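Local coordinates for CYTH domain-containing protein (Pyrococcus horikoshii, PDB 2EEN) that is of unknown function but belongs to the CYTH family, whose characterised members typically act on triphosphate-bearing substrates, and assembles as a dimer, at residues Arg111-Val116 and Thr121-Glu126; Arg19-Phe24 and Arg158-Glu163. All blocks are in the same frame, centred on the assembly; numbering follows the deposited sequence.

Contact 1 pairs neighbouring strands 102-117 and 120-127 as an antiparallel hairpin and is mostly buried, with 541 Å² covered between its segments. Contact 2 lies farther out, its centre about 18 Å from the centre of the chain against about 11 Å for contact 1; it is partly buried, Leu160 enclosed but Thr21 exposed, and covers 91 Å² where the turn before strand 23-36 meets the end of helix 146-160. Backbone bonds and a two-nitrogen salt bridge carry contact 1; contact 2 rests mainly on one phenylalanine-leucine pair. The two meet directly: strands 102-117 and 23-36 are sheet neighbours, and Arg19 forms a salt bridge with Glu112. Both Phe22 and Leu160 also touch Ile122.

Contact 1: Arg111-Val116 and Thr121-Glu126; sequences REKYYV and TITLDE
Arg111 and Asp125 meet through different first torsions: the arginine CG lies anti to the backbone N (chi1 166°) and its chain bends at chi3 (-74°), while the aspartate CG stands anti to its own carbonyl carbon. Together these settings lay the side chains alongside each other on the face that also carries Thr123. The grip is side-on, with Arg111 NE 2.9 Å from Asp125 OD1 and Arg111 NH2 2.9 Å from Asp125 OD2. Both bonds are nearly straight, lie in the guanidinium plane and reach the oxygens on their syn sides, although the carboxylate plane is turned 29° from that of the guanidinium. A leucine in place of Arg111 removes both donors and would probably leave buried Asp125 without its opposite charge, close to Glu135 and with Tyr170 still bonded to OD2.

On the opposite face Tyr114 crosses Leu124 at about a right angle, Tyr114 CE1 lying 3.6 Å from Leu124 CD1. Tyr114 OH donates to Glu112 OE1 (2.6 Å), which lies in the ring plane and also meets Arg19. Val116 CG2 presses tightly on Ile122 CD1, at 3.4 Å. Along the backbone, hydrogen-bonded pairs Glu112-Leu124 and Tyr114-Ile122, each joined by two N-H...O bonds, alternate with non-hydrogen-bonded pairs such as Lys113-Thr123. Helix 12-19 covers Tyr114 and Leu124, helix 146-160 packs on Val116 and Ile122, and strands 23-36 and 131-139 continue the sheet beyond the hairpin's two edges.

Contact 2: Arg19-Phe24 and Arg158-Glu163; sequences RETFEF and RELGVE
Leu160 reaches toward Phe22 from the end of helix 146-160, and its side chain can be followed outward atom by atom. Leu160 CB points at the 19-24 segment but is still 5.8 Å from Phe22 CE2. Leu160 CG, set anti to the carbonyl carbon (chi1 -69°), comes to 4.3 Å from Phe22 CE2. Both methyls then reach that one ring carbon: Leu160 CD1 lies 3.8 Å from Phe22 CE2 at the ring edge and in its plane, whereas Leu160 CD2, also 3.8 Å from Phe22 CE2, approaches obliquely. Leu160 CD2 has a second, looser neighbour in Thr21 OG1 at 4.4 Å, a hydroxyl already hydrogen-bonded to Lys17 O.

Directly after this leucine, Gly161 is the first residue to leave helical backbone angles, with a positive phi (114°). Of the two bonds back into the last turn that make a Schellman motif, one runs from Gly161 N to Arg158 O, 3.1 Å; a CB at these backbone angles would jam against the carbonyl oxygen of Leu160. The other side of the contact is the turn between helix 12-19 and strand 23-36 of the antiparallel CYTH sheet. There Thr21 CG2 sits 3.5 Å above the plane of the Phe22 ring, over its centre, covering one face, while Leu160 CD1 lies at the edge. Phe22 also packs on Tyr114 and Val116 of strand 102-117, and Leu160 rests on Lys17 and Val18 of helix 12-19.

Contact 1: Arg111-Val116 and Thr121-Glu126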
loop_
_atom_site.group_PDB
_atom_site.type_symbol
_atom_site.label_atom_id
_atom_site.label_comp_id
_atom_site.label_asym_id
_atom_site.label_seq_id
_atom_site.Cartn_x
_atom_site.Cartn_y
_atom_site.Cartn_z
ATOM N N ARG A 111 -13.473 4.134 -19.996
ATOM C CA ARG A 111 -12.441 3.554 -20.838
ATOM C C ARG A 111 -12.972 2.303 -21.506
ATOM O O ARG A 111 -13.396 1.364 -20.834
ATOM C CB ARG A 111 -11.199 3.263 -19.993
ATOM C CG ARG A 111 -10.164 2.351 -20.654
ATOM C CD ARG A 111 -8.853 2.339 -19.875
ATOM N NE ARG A 111 -8.105 3.585 -20.056
ATOM C CZ ARG A 111 -6.986 3.896 -19.411
ATOM N NH1 ARG A 111 -6.463 3.057 -18.521
ATOM N NH2 ARG A 111 -6.376 5.048 -19.665
ATOM N N GLU A 112 -12.968 2.307 -22.833
ATOM C CA GLU A 112 -13.421 1.145 -23.588
ATOM C C GLU A 112 -12.135 0.485 -24.061
ATOM O O GLU A 112 -11.345 1.112 -24.761
ATOM C CB GLU A 112 -14.268 1.549 -24.788
ATOM C CG GLU A 112 -15.695 1.958 -24.451
ATOM C CD GLU A 112 -16.467 2.430 -25.673
ATOM O OE1 GLU A 112 -16.262 1.864 -26.769
ATOM O OE2 GLU A 112 -17.289 3.361 -25.540
ATOM N N LYS A 113 -11.929 -0.771 -23.675
ATOM C CA LYS A 113 -10.721 -1.502 -24.042
ATOM C C LYS A 113 -10.934 -2.376 -25.264
ATOM O O LYS A 113 -11.958 -3.050 -25.385
ATOM C CB LYS A 113 -10.263 -2.387 -22.884
ATOM C CG LYS A 113 -9.797 -1.649 -21.644
ATOM C CD LYS A 113 -9.264 -2.654 -20.628
ATOM C CE LYS A 113 -8.752 -1.984 -19.367
ATOM N NZ LYS A 113 -8.265 -3.004 -18.397
ATOM N N TYR A 114 -9.948 -2.363 -26.154
ATOM C CA TYR A 114 -9.983 -3.139 -27.385
ATOM C C TYR A 114 -8.724 -3.961 -27.570
ATOM O O TYR A 114 -7.621 -3.507 -27.283
ATOM C CB TYR A 114 -10.152 -2.205 -28.589
ATOM C CG TYR A 114 -11.502 -1.558 -28.621
ATOM C CD1 TYR A 114 -11.780 -0.444 -27.825
ATOM C CD2 TYR A 114 -12.542 -2.116 -29.367
ATOM C CE1 TYR A 114 -13.057 0.088 -27.764
ATOM C CE2 TYR A 114 -13.827 -1.589 -29.308
ATOM C CZ TYR A 114 -14.074 -0.488 -28.501
ATOM O OH TYR A 114 -15.351 0.022 -28.408
ATOM N N TYR A 115 -8.901 -5.189 -28.048
ATOM C CA TYR A 115 -7.783 -6.085 -28.307
ATOM C C TYR A 115 -7.190 -5.754 -29.678
ATOM O O TYR A 115 -7.896 -5.783 -30.678
ATOM C CB TYR A 115 -8.280 -7.533 -28.316
ATOM C CG TYR A 115 -7.215 -8.546 -28.673
ATOM C CD1 TYR A 115 -6.400 -9.106 -27.693
ATOM C CD2 TYR A 115 -7.025 -8.947 -29.995
ATOM C CE1 TYR A 115 -5.424 -10.048 -28.020
ATOM C CE2 TYR A 115 -6.047 -9.887 -30.329
ATOM C CZ TYR A 115 -5.258 -10.429 -29.340
ATOM O OH TYR A 115 -4.304 -11.362 -29.671
ATOM N N VAL A 116 -5.900 -5.431 -29.725
ATOM C CA VAL A 116 -5.247 -5.115 -30.997
ATOM C C VAL A 116 -4.510 -6.341 -31.504
ATOM O O VAL A 116 -4.752 -6.813 -32.618
ATOM C CB VAL A 116 -4.259 -3.953 -30.834
ATOM C CG1 VAL A 116 -3.485 -3.723 -32.133
ATOM C CG2 VAL A 116 -5.022 -2.706 -30.456
ATOM N N THR A 121 -3.080 -3.573 -26.312
ATOM C CA THR A 121 -4.442 -3.125 -26.089
ATOM C C THR A 121 -4.609 -1.632 -26.344
ATOM O O THR A 121 -3.712 -0.842 -26.072
ATOM C CB THR A 121 -4.871 -3.418 -24.630
ATOM O OG1 THR A 121 -4.686 -4.811 -24.355
ATOM C CG2 THR A 121 -6.335 -3.055 -24.412
ATOM N N ILE A 122 -5.771 -1.265 -26.865
ATOM C CA ILE A 122 -6.094 0.132 -27.125
ATOM C C ILE A 122 -7.265 0.521 -26.241
ATOM O O ILE A 122 -8.181 -0.269 -26.032
ATOM C CB ILE A 122 -6.505 0.345 -28.597
ATOM C CG1 ILE A 122 -5.265 0.638 -29.434
ATOM C CG2 ILE A 122 -7.526 1.487 -28.715
ATOM C CD1 ILE A 122 -5.550 0.671 -30.911
ATOM N N THR A 123 -7.243 1.737 -25.712
ATOM C CA THR A 123 -8.362 2.173 -24.902
ATOM C C THR A 123 -8.908 3.485 -25.422
ATOM O O THR A 123 -8.151 4.369 -25.826
ATOM C CB THR A 123 -7.970 2.337 -23.421
ATOM O OG1 THR A 123 -6.942 3.331 -23.292
ATOM C CG2 THR A 123 -7.463 1.018 -22.876
ATOM N N LEU A 124 -10.229 3.588 -25.450
ATOM C CA LEU A 124 -10.878 4.816 -25.885
ATOM C C LEU A 124 -11.291 5.459 -24.575
ATOM O O LEU A 124 -12.126 4.922 -23.850
ATOM C CB LEU A 124 -12.107 4.516 -26.736
ATOM C CG LEU A 124 -11.859 3.645 -27.967
ATOM C CD1 LEU A 124 -13.140 3.588 -28.780
ATOM C CD2 LEU A 124 -10.703 4.210 -28.792
ATOM N N ASP A 125 -10.683 6.601 -24.270
ATOM C CA ASP A 125 -10.957 7.296 -23.017
ATOM C C ASP A 125 -11.787 8.558 -23.166
ATOM O O ASP A 125 -11.512 9.391 -24.017
ATOM C CB ASP A 125 -9.647 7.693 -22.330
ATOM C CG ASP A 125 -8.772 6.510 -21.980
ATOM O OD1 ASP A 125 -9.249 5.353 -22.026
ATOM O OD2 ASP A 125 -7.596 6.751 -21.642
ATOM N N GLU A 126 -12.810 8.689 -22.326
ATOM C CA GLU A 126 -13.643 9.890 -22.301
ATOM C C GLU A 126 -13.356 10.418 -20.905
ATOM O O GLU A 126 -13.905 9.921 -19.928
ATOM C CB GLU A 126 -15.125 9.542 -22.430
ATOM C CG GLU A 126 -16.035 10.755 -22.440
ATOM C CD GLU A 126 -15.867 11.600 -23.691
ATOM O OE1 GLU A 126 -16.201 11.104 -24.788
ATOM O OE2 GLU A 126 -15.401 12.754 -23.582
#

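Contact 2: Arg19-Phe24 and Arg158-Glu163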
loop_
_atom_site.group_PDB
_atom_site.type_symbol
_atom_site.label_atom_id
_atom_site.label_comp_id
_atom_site.label_asym_id
_atom_site.label_seq_id
_atom_site.Cartn_x
_atom_site.Cartn_y
_atom_site.Cartn_z
ATOM N N ARG A 19 -13.741 0.840 -33.021
ATOM C CA ARG A 19 -14.841 -0.092 -32.803
ATOM C C ARG A 19 -15.074 -0.994 -34.009
ATOM O O ARG A 19 -15.535 -2.130 -33.864
ATOM C CB ARG A 19 -16.127 0.666 -32.470
ATOM C CG ARG A 19 -16.043 1.520 -31.216
ATOM C CD ARG A 19 -17.425 1.975 -30.772
ATOM N NE ARG A 19 -17.362 2.911 -29.654
ATOM C CZ ARG A 19 -17.367 4.234 -29.785
ATOM N NH1 ARG A 19 -17.435 4.787 -30.990
ATOM N NH2 ARG A 19 -17.299 5.003 -28.709
ATOM N N GLU A 20 -14.744 -0.486 -35.192
ATOM C CA GLU A 20 -14.915 -1.237 -36.433
ATOM C C GLU A 20 -13.627 -1.926 -36.890
ATOM O O GLU A 20 -13.585 -2.531 -37.962
ATOM C CB GLU A 20 -15.414 -0.298 -37.536
ATOM C CG GLU A 20 -16.794 0.299 -37.276
ATOM C CD GLU A 20 -17.921 -0.695 -37.504
ATOM O OE1 GLU A 20 -17.847 -1.818 -36.962
ATOM O OE2 GLU A 20 -18.886 -0.351 -38.222
ATOM N N THR A 21 -12.576 -1.848 -36.082
ATOM C CA THR A 21 -11.307 -2.465 -36.454
ATOM C C THR A 21 -10.849 -3.525 -35.465
ATOM O O THR A 21 -10.207 -4.508 -35.842
ATOM C CB THR A 21 -10.178 -1.420 -36.545
ATOM O OG1 THR A 21 -10.515 -0.429 -37.520
ATOM C CG2 THR A 21 -8.865 -2.088 -36.928
ATOM N N PHE A 22 -11.181 -3.323 -34.198
ATOM C CA PHE A 22 -10.738 -4.243 -33.169
ATOM C C PHE A 22 -11.819 -4.848 -32.304
ATOM O O PHE A 22 -12.900 -4.294 -32.128
ATOM C CB PHE A 22 -9.730 -3.538 -32.262
ATOM C CG PHE A 22 -8.548 -2.980 -32.991
ATOM C CD1 PHE A 22 -7.606 -3.826 -33.568
ATOM C CD2 PHE A 22 -8.373 -1.603 -33.101
ATOM C CE1 PHE A 22 -6.500 -3.310 -34.244
ATOM C CE2 PHE A 22 -7.276 -1.079 -33.770
ATOM C CZ PHE A 22 -6.337 -1.932 -34.343
ATOM N N GLU A 23 -11.475 -6.002 -31.752
ATOM C CA GLU A 23 -12.323 -6.763 -30.864
ATOM C C GLU A 23 -12.534 -5.963 -29.582
ATOM O O GLU A 23 -11.565 -5.544 -28.942
ATOM C CB GLU A 23 -11.615 -8.075 -30.530
ATOM C CG GLU A 23 -12.374 -9.013 -29.630
ATOM C CD GLU A 23 -13.193 -10.014 -30.410
ATOM O OE1 GLU A 23 -13.408 -9.802 -31.625
ATOM O OE2 GLU A 23 -13.622 -11.013 -29.802
ATOM N N PHE A 24 -13.793 -5.745 -29.222
ATOM C CA PHE A 24 -14.126 -5.022 -28.003
ATOM C C PHE A 24 -13.931 -5.990 -26.850
ATOM O O PHE A 24 -14.360 -7.144 -26.913
ATOM C CB PHE A 24 -15.585 -4.544 -28.042
ATOM C CG PHE A 24 -16.075 -3.962 -26.740
ATOM C CD1 PHE A 24 -15.494 -2.813 -26.207
ATOM C CD2 PHE A 24 -17.125 -4.560 -26.051
ATOM C CE1 PHE A 24 -15.952 -2.269 -25.008
ATOM C CE2 PHE A 24 -17.592 -4.022 -24.851
ATOM C CZ PHE A 24 -17.003 -2.874 -24.330
ATOM N N ARG A 158 -1.383 5.932 -35.424
ATOM C CA ARG A 158 -1.415 6.818 -36.580
ATOM C C ARG A 158 -2.248 6.202 -37.698
ATOM O O ARG A 158 -2.923 6.914 -38.447
ATOM C CB ARG A 158 0.008 7.133 -37.054
ATOM C CG ARG A 158 0.700 8.162 -36.170
ATOM C CD ARG A 158 2.018 8.646 -36.743
ATOM N NE ARG A 158 2.469 9.834 -36.027
ATOM C CZ ARG A 158 1.900 11.033 -36.142
ATOM N NH1 ARG A 158 0.863 11.207 -36.951
ATOM N NH2 ARG A 158 2.354 12.054 -35.427
ATOM N N GLU A 159 -2.232 4.877 -37.794
ATOM C CA GLU A 159 -3.015 4.203 -38.819
ATOM C C GLU A 159 -4.508 4.305 -38.523
ATOM O O GLU A 159 -5.342 4.058 -39.399
ATOM C CB GLU A 159 -2.603 2.737 -38.927
ATOM C CG GLU A 159 -1.214 2.543 -39.514
ATOM C CD GLU A 159 -1.121 2.743 -41.030
ATOM O OE1 GLU A 159 -2.141 3.002 -41.714
ATOM O OE2 GLU A 159 0.008 2.594 -41.539
ATOM N N LEU A 160 -4.841 4.672 -37.288
ATOM C CA LEU A 160 -6.233 4.829 -36.880
ATOM C C LEU A 160 -6.696 6.273 -37.026
ATOM O O LEU A 160 -7.884 6.569 -36.901
ATOM C CB LEU A 160 -6.406 4.382 -35.433
ATOM C CG LEU A 160 -6.246 2.880 -35.209
ATOM C CD1 LEU A 160 -6.167 2.598 -33.713
ATOM C CD2 LEU A 160 -7.408 2.136 -35.854
ATOM N N GLY A 161 -5.753 7.171 -37.281
ATOM C CA GLY A 161 -6.103 8.567 -37.450
ATOM C C GLY A 161 -5.578 9.500 -36.378
ATOM O O GLY A 161 -5.824 10.706 -36.431
ATOM N N VAL A 162 -4.855 8.961 -35.404
ATOM C CA VAL A 162 -4.307 9.785 -34.334
ATOM C C VAL A 162 -3.183 10.659 -34.880
ATOM O O VAL A 162 -2.245 10.158 -35.498
ATOM C CB VAL A 162 -3.761 8.913 -33.188
ATOM C CG1 VAL A 162 -3.307 9.791 -32.035
ATOM C CG2 VAL A 162 -4.841 7.948 -32.721
ATOM N N GLU A 163 -3.279 11.964 -34.638
ATOM C CA GLU A 163 -2.284 12.918 -35.125
ATOM C C GLU A 163 -1.501 13.616 -34.022
ATOM O O GLU A 163 -0.299 13.845 -34.151
ATOM C CB GLU A 163 -2.963 13.982 -35.988
ATOM C CG GLU A 163 -3.593 13.457 -37.257
ATOM C CD GLU A 163 -4.372 14.528 -37.991
ATOM O OE1 GLU A 163 -3.818 15.631 -38.195
ATOM O OE2 GLU A 163 -5.534 14.270 -38.364
#